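Local structure of PA_0080 (Pseudomonas aeruginosa, 3ZHN) at residues His141-Leu146 and Val154-Pro159. The protein is the TssJ1 lipoprotein of the type VI secretion system, probably serving as an outer-membrane-anchored part of the complex that spans the cell envelope. Residues are numbered along the deposited sequence; the frame is centred on the assembly and turned at random.
Sequences HLDITL and VARPAP
R156 takes hold of the D143 carboxylate side-on, one nitrogen to each oxygen. NH2 of R156 lies 2.8 Å from OD1 of D143, on its syn lone pair. NE of R156 makes a nearly straight bond of 2.9 Å to OD2 of D143. The two planes are turned 31° apart, so the fork is twisted rather than flat. The arginine leaves the backbone with CG anti to N, and a bend at chi3 (-70°) brings its NE-NH2 edge to the acid. Beneath the salt bridge, D143 and V154 form an antiparallel hydrogen-bonded pair, and R156 N to H141 O (2.8 Å) carries the pairing past A155. Water 3 links D143 OD2 to A155 O. Farther along, water 1 joins H141 ND1 (2.6 Å) to P157 O and the terminal carboxylate oxygen OXT of P159. From strand 31-39, H38 NE2 also bonds D143 OD1, and W36 meets R156 as a cation-pi partner and the H141 ring edge-to-face. In this C-terminal hairpin at the edge of the sheet, D143 thus has both oxygens engaged, which would be expected to keep it ionised, and the tail is moored by charge and water as well as by backbone pairing.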
loop_
_atom_site.group_PDB
_atom_site.type_symbol
_atom_site.label_atom_id
_atom_site.label_comp_id
_atom_site.label_asym_id
_atom_site.label_seq_id
_atom_site.Cartn_x
_atom_site.Cartn_y
_atom_site.Cartn_z
ATOM N N HIS A 141 -2.454 9.067 -10.673
ATOM C CA HIS A 141 -1.169 9.404 -10.076
ATOM C C HIS A 141 -1.383 9.632 -8.579
ATOM O O HIS A 141 -2.336 10.330 -8.217
ATOM C CB HIS A 141 -0.494 10.593 -10.769
ATOM C CG HIS A 141 0.007 10.310 -12.151
ATOM N ND1 HIS A 141 0.814 11.202 -12.841
ATOM C CD2 HIS A 141 -0.076 9.194 -12.924
ATOM C CE1 HIS A 141 1.127 10.683 -14.010
ATOM N NE2 HIS A 141 0.582 9.473 -14.099
ATOM N N LEU A 142 -0.510 9.073 -7.772
ATOM C CA LEU A 142 -0.678 9.060 -6.315
ATOM C C LEU A 142 0.657 9.396 -5.681
ATOM O O LEU A 142 1.691 8.874 -6.040
ATOM C CB LEU A 142 -1.171 7.733 -5.849
ATOM C CG LEU A 142 -2.453 7.194 -6.428
ATOM C CD1 LEU A 142 -2.625 5.769 -6.058
ATOM C CD2 LEU A 142 -3.644 7.952 -5.880
ATOM N N ASP A 143 0.566 10.169 -4.604
ATOM C CA ASP A 143 1.679 10.381 -3.674
ATOM C C ASP A 143 1.286 9.650 -2.410
ATOM O O ASP A 143 0.255 10.000 -1.740
ATOM C CB ASP A 143 1.866 11.852 -3.360
ATOM C CG ASP A 143 2.677 12.550 -4.480
ATOM O OD1 ASP A 143 3.871 12.217 -4.662
ATOM O OD2 ASP A 143 2.111 13.399 -5.175
ATOM N N ILE A 144 2.120 8.648 -2.056
ATOM C CA ILE A 144 1.838 7.829 -0.883
ATOM C C ILE A 144 2.974 8.071 0.119
ATOM O O ILE A 144 4.140 7.774 -0.176
ATOM C CB ILE A 144 1.647 6.365 -1.229
ATOM C CG1 ILE A 144 0.427 6.235 -2.165
ATOM C CG2 ILE A 144 1.423 5.540 0.032
ATOM C CD1 ILE A 144 0.018 4.874 -2.584
ATOM N N THR A 145 2.641 8.604 1.305
ATOM C CA THR A 145 3.588 8.885 2.365
ATOM C C THR A 145 3.494 7.776 3.387
ATOM O O THR A 145 2.395 7.465 3.865
ATOM C CB THR A 145 3.387 10.320 2.948
ATOM O OG1 THR A 145 3.524 11.227 1.850
ATOM C CG2 THR A 145 4.470 10.624 4.012
ATOM N N LEU A 146 4.649 7.233 3.759
ATOM C CA LEU A 146 4.763 6.342 4.886
ATOM C C LEU A 146 5.310 7.160 6.065
ATOM O O LEU A 146 6.495 7.489 6.104
ATOM C CB LEU A 146 5.663 5.182 4.582
ATOM C CG LEU A 146 5.209 4.353 3.347
ATOM C CD1 LEU A 146 3.800 3.862 3.420
ATOM C CD2 LEU A 146 5.580 4.977 2.011
ATOM N N VAL A 154 -2.483 10.717 -1.294
ATOM C CA VAL A 154 -2.913 11.992 -1.879
ATOM C C VAL A 154 -2.881 11.856 -3.425
ATOM O O VAL A 154 -1.936 11.327 -3.981
ATOM C CB VAL A 154 -2.026 13.205 -1.439
ATOM C CG1 VAL A 154 -2.519 14.506 -2.043
ATOM C CG2 VAL A 154 -1.987 13.392 0.081
ATOM N N ALA A 155 -3.974 12.238 -4.060
ATOM C CA ALA A 155 -4.011 12.238 -5.525
ATOM C C ALA A 155 -3.045 13.294 -6.062
ATOM O O ALA A 155 -3.028 14.411 -5.526
ATOM C CB ALA A 155 -5.441 12.424 -6.002
ATOM N N ARG A 156 -2.264 12.930 -7.061
ATOM C CA ARG A 156 -1.348 13.844 -7.776
ATOM C C ARG A 156 -1.945 14.165 -9.159
ATOM O O ARG A 156 -2.125 13.279 -9.977
ATOM C CB ARG A 156 0.100 13.321 -7.938
ATOM C CG ARG A 156 1.001 14.459 -8.450
ATOM C CD ARG A 156 2.427 14.170 -8.886
ATOM N NE ARG A 156 3.307 13.823 -7.783
ATOM C CZ ARG A 156 4.644 13.754 -7.828
ATOM N NH1 ARG A 156 5.341 13.994 -8.947
ATOM N NH2 ARG A 156 5.305 13.458 -6.723
ATOM N N PRO A 157 -2.286 15.441 -9.398
ATOM C CA PRO A 157 -2.801 15.744 -10.708
ATOM C C PRO A 157 -1.735 15.626 -11.820
ATOM O O PRO A 157 -0.536 15.685 -11.577
ATOM C CB PRO A 157 -3.272 17.177 -10.582
ATOM C CG PRO A 157 -2.542 17.803 -9.454
ATOM C CD PRO A 157 -2.230 16.632 -8.523
ATOM N N ALA A 158 -2.241 15.539 -13.037
ATOM C CA ALA A 158 -1.469 15.776 -14.233
ATOM C C ALA A 158 -0.837 17.179 -14.164
ATOM O O ALA A 158 -1.313 18.030 -13.462
ATOM C CB ALA A 158 -2.410 15.687 -15.420
ATOM N N PRO A 159 0.197 17.449 -15.001
ATOM C CA PRO A 159 0.773 16.591 -16.002
ATOM C C PRO A 159 1.679 15.502 -15.451
ATOM O O PRO A 159 2.053 14.637 -16.302
ATOM C CB PRO A 159 1.514 17.569 -16.956
ATOM C CG PRO A 159 1.843 18.731 -16.111
ATOM C CD PRO A 159 0.725 18.822 -15.128
ATOM O OXT PRO A 159 2.051 15.500 -14.285
HETATM O O HOH W 1 1.369 13.694 -12.134
HETATM O O HOH W 2 -4.082 11.429 -10.766
HETATM O O HOH W 3 -0.096 15.029 -4.438
#